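Local atomic coordinates of methylmalonyl-CoA carboxyltransferase 12S subunit (Propionibacterium freudenreichii, PDB entry 1ON3), a protein that transfers the carboxyl group of methylmalonyl-CoA to the biotin of the 1.3S subunit, as the hexameric core of the transcarboxylase complex. Residues V308-F320 with G340-F353. Residues are numbered along the deposited sequence; the frame is centred on the assembly and turned at random.
Sequences VKAGYATNLVTAF and GCLDINASDKAAEF
Lys349 meets Lys309, Tyr312 and Leu316 through its ammonium group, the largest cluster of polar bonds here: extended, with CG anti to the backbone N (chi1 179°), it reaches the loop 309-315 and the start of strand 316-320. Lys349 NZ donates at 2.7 Å to both Tyr312 O and Leu316 O, nearly in line with their C=O bonds, and at 2.9 Å to Lys309 O, from above the carbonyl plane. A methionine here would probably leave these buried carbonyls without their shared donor and the loop less firmly fixed. Asn315 ND2 gives Cys341 O a nearly straight bond (178°). Asn315 ND2 also donates to OD1 of the N-cap residue Asp343 at 3.0 Å, and Ala346 N caps that oxygen from the opposite face of the carboxylate plane. Lys309 NZ forms a salt bridge with Glu352 OE1 at 3.0 Å; His235 also binds that oxygen. Thr318 CB sits over the Phe353 ring in a CH-pi contact, while the edge of Phe353 meets the face of Phe320. The axes of helix 344-353 and strand 316-320 are 19° from parallel; after the hairpin with strand 326-333, helix 344-359 packs on the mixed sheet, beside helix 384-397, consistent with a crotonase-like fold.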
ATOM      1  N   VAL E 308       6.790  29.223 -22.928  1.00  9.66           N
ATOM      2  CA  VAL E 308       6.573  29.615 -21.542  1.00 11.67           C
ATOM      3  C   VAL E 308       7.718  30.566 -21.148  1.00 12.08           C
ATOM      4  O   VAL E 308       8.881  30.305 -21.473  1.00 10.83           O
ATOM      5  CB  VAL E 308       6.566  28.369 -20.622  1.00 12.93           C
ATOM      6  CG1 VAL E 308       6.391  28.783 -19.145  1.00  8.77           C
ATOM      7  CG2 VAL E 308       5.426  27.432 -21.052  1.00 12.52           C
ATOM      8  N   LYS E 309       7.381  31.658 -20.458  1.00 10.32           N
ATOM      9  CA  LYS E 309       8.369  32.668 -20.049  1.00 11.08           C
ATOM     10  C   LYS E 309       9.211  33.102 -21.259  1.00 13.04           C
ATOM     11  O   LYS E 309      10.436  33.228 -21.174  1.00 12.32           O
ATOM     12  CB  LYS E 309       9.272  32.128 -18.928  1.00  9.66           C
ATOM     13  CG  LYS E 309       8.599  32.261 -17.559  1.00 12.16           C
ATOM     14  CD  LYS E 309       9.400  31.732 -16.378  1.00 10.98           C
ATOM     15  CE  LYS E 309       8.630  32.066 -15.081  1.00 15.74           C
ATOM     16  NZ  LYS E 309       9.246  31.540 -13.834  1.00 12.49           N
ATOM     17  N   ALA E 310       8.529  33.342 -22.378  1.00 14.72           N
ATOM     18  CA  ALA E 310       9.199  33.738 -23.622  1.00 14.18           C
ATOM     19  C   ALA E 310      10.057  34.989 -23.525  1.00 13.56           C
ATOM     20  O   ALA E 310      11.026  35.128 -24.272  1.00 14.23           O
ATOM     21  CB  ALA E 310       8.178  33.921 -24.729  1.00 15.08           C
ATOM     22  N   GLY E 311       9.689  35.903 -22.632  1.00 12.10           N
ATOM     23  CA  GLY E 311      10.447  37.132 -22.481  1.00 14.35           C
ATOM     24  C   GLY E 311      11.418  37.177 -21.320  1.00 14.93           C
ATOM     25  O   GLY E 311      12.007  38.223 -21.053  1.00 12.08           O
ATOM     26  N   TYR E 312      11.585  36.054 -20.625  1.00 13.11           N
ATOM     27  CA  TYR E 312      12.497  35.975 -19.482  1.00 10.70           C
ATOM     28  C   TYR E 312      13.646  35.018 -19.803  1.00 13.38           C
ATOM     29  O   TYR E 312      13.426  33.986 -20.423  1.00 11.68           O
ATOM     30  CB  TYR E 312      11.752  35.441 -18.251  1.00  9.67           C
ATOM     31  CG  TYR E 312      12.574  35.415 -16.976  1.00 14.95           C
ATOM     32  CD1 TYR E 312      12.981  36.599 -16.365  1.00 14.00           C
ATOM     33  CD2 TYR E 312      12.928  34.207 -16.372  1.00 13.61           C
ATOM     34  CE1 TYR E 312      13.717  36.584 -15.182  1.00  9.44           C
ATOM     35  CE2 TYR E 312      13.664  34.180 -15.184  1.00 14.90           C
ATOM     36  CZ  TYR E 312      14.051  35.378 -14.599  1.00 14.78           C
ATOM     37  OH  TYR E 312      14.754  35.381 -13.425  1.00 12.90           O
ATOM     38  N   ALA E 313      14.864  35.369 -19.388  1.00 10.75           N
ATOM     39  CA  ALA E 313      16.037  34.508 -19.593  1.00 12.38           C
ATOM     40  C   ALA E 313      15.963  33.837 -20.955  1.00 12.10           C
ATOM     41  O   ALA E 313      15.897  32.600 -21.061  1.00 12.59           O
ATOM     42  CB  ALA E 313      16.105  33.450 -18.484  1.00  9.63           C
ATOM     43  N   THR E 314      15.992  34.670 -21.993  1.00 11.66           N
ATOM     44  CA  THR E 314      15.868  34.216 -23.369  1.00  8.38           C
ATOM     45  C   THR E 314      17.057  33.417 -23.883  1.00  9.89           C
ATOM     46  O   THR E 314      17.077  33.033 -25.050  1.00 12.97           O
ATOM     47  CB  THR E 314      15.590  35.406 -24.310  1.00 11.69           C
ATOM     48  OG1 THR E 314      16.657  36.360 -24.202  1.00 12.26           O
ATOM     49  CG2 THR E 314      14.266  36.079 -23.935  1.00  9.49           C
ATOM     50  N   ASN E 315      18.049  33.194 -23.020  1.00  9.58           N
ATOM     51  CA  ASN E 315      19.213  32.382 -23.374  1.00 11.86           C
ATOM     52  C   ASN E 315      18.805  30.908 -23.284  1.00 14.31           C
ATOM     53  O   ASN E 315      19.569  30.013 -23.640  1.00 11.26           O
ATOM     54  CB  ASN E 315      20.402  32.670 -22.432  1.00 13.18           C
ATOM     55  CG  ASN E 315      20.001  32.768 -20.963  1.00 13.17           C
ATOM     56  OD1 ASN E 315      19.011  33.419 -20.615  1.00 17.75           O
ATOM     57  ND2 ASN E 315      20.788  32.146 -20.090  1.00 12.98           N
ATOM     58  N   LEU E 316      17.591  30.672 -22.790  1.00 12.45           N
ATOM     59  CA  LEU E 316      17.047  29.319 -22.677  1.00 10.82           C
ATOM     60  C   LEU E 316      15.567  29.328 -23.026  1.00 12.03           C
ATOM     61  O   LEU E 316      14.806  30.152 -22.531  1.00 16.22           O
ATOM     62  CB  LEU E 316      17.222  28.750 -21.271  1.00 10.81           C
ATOM     63  CG  LEU E 316      16.685  27.306 -21.244  1.00 18.17           C
ATOM     64  CD1 LEU E 316      17.746  26.378 -20.735  1.00 16.78           C
ATOM     65  CD2 LEU E 316      15.403  27.214 -20.429  1.00 17.37           C
ATOM     66  N   VAL E 317      15.161  28.399 -23.877  1.00 10.30           N
ATOM     67  CA  VAL E 317      13.769  28.305 -24.299  1.00 13.11           C
ATOM     68  C   VAL E 317      13.049  27.146 -23.607  1.00 12.58           C
ATOM     69  O   VAL E 317      13.609  26.066 -23.482  1.00 10.46           O
ATOM     70  CB  VAL E 317      13.680  28.070 -25.835  1.00 10.11           C
ATOM     71  CG1 VAL E 317      12.261  27.734 -26.238  1.00 11.27           C
ATOM     72  CG2 VAL E 317      14.162  29.309 -26.589  1.00 12.44           C
ATOM     73  N   THR E 318      11.821  27.389 -23.145  1.00 10.88           N
ATOM     74  CA  THR E 318      10.991  26.343 -22.526  1.00  7.43           C
ATOM     75  C   THR E 318       9.659  26.503 -23.248  1.00 12.71           C
ATOM     76  O   THR E 318       9.087  27.602 -23.273  1.00 10.45           O
ATOM     77  CB  THR E 318      10.771  26.551 -21.002  1.00 12.16           C
ATOM     78  OG1 THR E 318      10.363  27.908 -20.743  1.00 12.57           O
ATOM     79  CG2 THR E 318      12.045  26.212 -20.225  1.00  8.35           C
ATOM     80  N   ALA E 319       9.169  25.425 -23.852  1.00 10.98           N
ATOM     81  CA  ALA E 319       7.918  25.508 -24.590  1.00 12.34           C
ATOM     82  C   ALA E 319       7.137  24.204 -24.625  1.00 11.13           C
ATOM     83  O   ALA E 319       7.710  23.120 -24.629  1.00 14.35           O
ATOM     84  CB  ALA E 319       8.201  25.962 -26.030  1.00  9.58           C
ATOM     85  N   PHE E 320       5.818  24.321 -24.652  1.00 11.66           N
ATOM     86  CA  PHE E 320       4.971  23.145 -24.761  1.00 10.10           C
ATOM     87  C   PHE E 320       4.743  22.913 -26.257  1.00  9.92           C
ATOM     88  O   PHE E 320       4.592  23.866 -27.031  1.00 10.04           O
ATOM     89  CB  PHE E 320       3.614  23.375 -24.094  1.00  9.58           C
ATOM     90  CG  PHE E 320       3.642  23.289 -22.599  1.00 10.17           C
ATOM     91  CD1 PHE E 320       3.256  24.374 -21.818  1.00  9.42           C
ATOM     92  CD2 PHE E 320       4.017  22.110 -21.964  1.00  9.59           C
ATOM     93  CE1 PHE E 320       3.237  24.277 -20.414  1.00  7.24           C
ATOM     94  CE2 PHE E 320       4.004  22.004 -20.575  1.00 14.20           C
ATOM     95  CZ  PHE E 320       3.613  23.084 -19.797  1.00  7.61           C
ATOM     96  N   GLY E 340      24.225  31.146 -25.619  1.00 16.33           N
ATOM     97  CA  GLY E 340      23.536  29.958 -25.145  1.00 14.62           C
ATOM     98  C   GLY E 340      23.966  29.542 -23.745  1.00 16.41           C
ATOM     99  O   GLY E 340      23.602  28.462 -23.275  1.00 12.81           O
ATOM    100  N   CYS E 341      24.752  30.387 -23.075  1.00  9.40           N
ATOM    101  CA  CYS E 341      25.186  30.085 -21.714  1.00 12.17           C
ATOM    102  C   CYS E 341      23.995  29.954 -20.772  1.00  7.83           C
ATOM    103  O   CYS E 341      22.985  30.643 -20.944  1.00 11.83           O
ATOM    104  CB  CYS E 341      26.067  31.205 -21.157  1.00 15.10           C
ATOM    105  SG  CYS E 341      27.741  31.286 -21.833  1.00 19.32           S
ATOM    106  N   LEU E 342      24.105  29.059 -19.795  1.00 12.18           N
ATOM    107  CA  LEU E 342      23.059  28.927 -18.778  1.00 11.60           C
ATOM    108  C   LEU E 342      23.491  29.922 -17.703  1.00 15.95           C
ATOM    109  O   LEU E 342      24.691  30.174 -17.550  1.00 15.76           O
ATOM    110  CB  LEU E 342      23.024  27.504 -18.192  1.00 10.86           C
ATOM    111  CG  LEU E 342      22.335  26.452 -19.072  1.00  9.39           C
ATOM    112  CD1 LEU E 342      22.544  25.052 -18.479  1.00 10.47           C
ATOM    113  CD2 LEU E 342      20.856  26.775 -19.172  1.00 11.73           C
ATOM    114  N   ASP E 343      22.532  30.522 -17.001  1.00  9.43           N
ATOM    115  CA  ASP E 343      22.848  31.466 -15.934  1.00 13.17           C
ATOM    116  C   ASP E 343      21.840  31.263 -14.799  1.00 15.01           C
ATOM    117  O   ASP E 343      21.027  30.341 -14.849  1.00 12.87           O
ATOM    118  CB  ASP E 343      22.834  32.924 -16.454  1.00 13.17           C
ATOM    119  CG  ASP E 343      21.444  33.427 -16.859  1.00 13.56           C
ATOM    120  OD1 ASP E 343      20.540  32.618 -17.153  1.00 14.35           O
ATOM    121  OD2 ASP E 343      21.265  34.666 -16.907  1.00 15.61           O
ATOM    122  N   ILE E 344      21.915  32.092 -13.769  1.00 13.25           N
ATOM    123  CA  ILE E 344      20.989  31.967 -12.643  1.00 12.16           C
ATOM    124  C   ILE E 344      19.521  31.982 -13.077  1.00 14.40           C
ATOM    125  O   ILE E 344      18.745  31.094 -12.709  1.00 10.21           O
ATOM    126  CB  ILE E 344      21.216  33.120 -11.621  1.00 14.84           C
ATOM    127  CG1 ILE E 344      22.574  32.945 -10.947  1.00 10.89           C
ATOM    128  CG2 ILE E 344      20.098  33.142 -10.584  1.00 11.35           C
ATOM    129  CD1 ILE E 344      23.037  34.169 -10.110  1.00 13.13           C
ATOM    130  N   ASN E 345      19.134  32.991 -13.850  1.00 13.07           N
ATOM    131  CA  ASN E 345      17.743  33.102 -14.278  1.00 12.82           C
ATOM    132  C   ASN E 345      17.263  31.956 -15.167  1.00 12.89           C
ATOM    133  O   ASN E 345      16.142  31.477 -14.991  1.00 13.42           O
ATOM    134  CB  ASN E 345      17.496  34.449 -14.962  1.00 11.94           C
ATOM    135  CG  ASN E 345      17.621  35.623 -13.992  1.00 11.97           C
ATOM    136  OD1 ASN E 345      17.811  35.430 -12.789  1.00 14.55           O
ATOM    137  ND2 ASN E 345      17.511  36.838 -14.510  1.00 10.63           N
ATOM    138  N   ALA E 346      18.095  31.515 -16.109  1.00 12.73           N
ATOM    139  CA  ALA E 346      17.705  30.410 -16.985  1.00 12.15           C
ATOM    140  C   ALA E 346      17.594  29.108 -16.183  1.00 10.00           C
ATOM    141  O   ALA E 346      16.757  28.261 -16.480  1.00 12.90           O
ATOM    142  CB  ALA E 346      18.708  30.254 -18.121  1.00 12.18           C
ATOM    143  N   SER E 347      18.431  28.945 -15.164  1.00 10.33           N
ATOM    144  CA  SER E 347      18.368  27.733 -14.328  1.00  8.50           C
ATOM    145  C   SER E 347      16.996  27.625 -13.646  1.00 12.42           C
ATOM    146  O   SER E 347      16.410  26.533 -13.578  1.00  9.68           O
ATOM    147  CB  SER E 347      19.472  27.764 -13.260  1.00  8.39           C
ATOM    148  OG  SER E 347      20.758  27.698 -13.865  1.00 13.71           O
ATOM    149  N   ASP E 348      16.502  28.753 -13.125  1.00  9.17           N
ATOM    150  CA  ASP E 348      15.191  28.789 -12.475  1.00 10.92           C
ATOM    151  C   ASP E 348      14.100  28.484 -13.505  1.00 11.47           C
ATOM    152  O   ASP E 348      13.185  27.690 -13.252  1.00 10.76           O
ATOM    153  CB  ASP E 348      14.886  30.175 -11.886  1.00  8.35           C
ATOM    154  CG  ASP E 348      15.568  30.437 -10.551  1.00  8.65           C
ATOM    155  OD1 ASP E 348      15.861  29.490  -9.803  1.00 12.05           O
ATOM    156  OD2 ASP E 348      15.768  31.623 -10.232  1.00 12.35           O
ATOM    157  N   LYS E 349      14.191  29.150 -14.655  1.00  9.64           N
ATOM    158  CA  LYS E 349      13.226  28.982 -15.750  1.00  9.84           C
ATOM    159  C   LYS E 349      13.127  27.520 -16.165  1.00 11.11           C
ATOM    160  O   LYS E 349      12.034  26.968 -16.321  1.00 12.27           O
ATOM    161  CB  LYS E 349      13.652  29.827 -16.957  1.00  8.04           C
ATOM    162  CG  LYS E 349      12.738  29.715 -18.175  1.00  9.63           C
ATOM    163  CD  LYS E 349      13.227  30.625 -19.300  1.00  9.55           C
ATOM    164  CE  LYS E 349      12.347  30.565 -20.539  1.00  8.09           C
ATOM    165  NZ  LYS E 349      12.750  31.588 -21.575  1.00  9.81           N
ATOM    166  N   ALA E 350      14.278  26.885 -16.331  1.00  9.51           N
ATOM    167  CA  ALA E 350      14.312  25.484 -16.735  1.00 12.71           C
ATOM    168  C   ALA E 350      13.788  24.545 -15.653  1.00 11.11           C
ATOM    169  O   ALA E 350      12.921  23.701 -15.909  1.00 10.87           O
ATOM    170  CB  ALA E 350      15.746  25.088 -17.126  1.00  8.40           C
ATOM    171  N   ALA E 351      14.309  24.699 -14.443  1.00  9.37           N
ATOM    172  CA  ALA E 351      13.928  23.836 -13.322  1.00 10.99           C
ATOM    173  C   ALA E 351      12.431  23.837 -13.021  1.00 10.79           C
ATOM    174  O   ALA E 351      11.843  22.777 -12.804  1.00  8.58           O
ATOM    175  CB  ALA E 351      14.721  24.231 -12.061  1.00 11.26           C
ATOM    176  N   GLU E 352      11.821  25.022 -13.005  1.00 12.26           N
ATOM    177  CA  GLU E 352      10.390  25.129 -12.719  1.00  8.22           C
ATOM    178  C   GLU E 352       9.600  24.370 -13.789  1.00 10.99           C
ATOM    179  O   GLU E 352       8.687  23.608 -13.470  1.00 13.06           O
ATOM    180  CB  GLU E 352       9.931  26.596 -12.702  1.00 11.89           C
ATOM    181  CG  GLU E 352       8.427  26.766 -12.314  1.00 14.53           C
ATOM    182  CD  GLU E 352       7.908  28.190 -12.521  1.00 15.40           C
ATOM    183  OE1 GLU E 352       8.154  28.778 -13.598  1.00 17.79           O
ATOM    184  OE2 GLU E 352       7.243  28.722 -11.611  1.00 19.11           O
ATOM    185  N   PHE E 353       9.965  24.576 -15.053  1.00  8.90           N
ATOM    186  CA  PHE E 353       9.280  23.919 -16.168  1.00  8.97           C
ATOM    187  C   PHE E 353       9.432  22.406 -16.056  1.00  8.37           C
ATOM    188  O   PHE E 353       8.461  21.664 -16.216  1.00 12.80           O
ATOM    189  CB  PHE E 353       9.861  24.410 -17.501  1.00 10.72           C
ATOM    190  CG  PHE E 353       9.097  23.947 -18.719  1.00 10.66           C
ATOM    191  CD1 PHE E 353       7.810  24.420 -18.975  1.00 11.48           C
ATOM    192  CD2 PHE E 353       9.684  23.071 -19.639  1.00 14.05           C
ATOM    193  CE1 PHE E 353       7.116  24.035 -20.139  1.00  9.79           C
ATOM    194  CE2 PHE E 353       8.995  22.680 -20.807  1.00  8.97           C
ATOM    195  CZ  PHE E 353       7.714  23.166 -21.054  1.00  7.79           C
TER
HETATM  196  O   HOH W   1      10.974  30.299 -23.254  1.00 10.60           O
HETATM  197  O   HOH W   2       7.662  31.477 -11.633  1.00 16.06           O
HETATM  198  O   HOH W   3      21.107  28.083 -22.304  1.00 10.45           O
HETATM  199  O   HOH W   4      19.248  35.324 -18.594  1.00 14.47           O
HETATM  200  O   HOH W   5       9.752  28.158 -17.830  1.00 19.84           O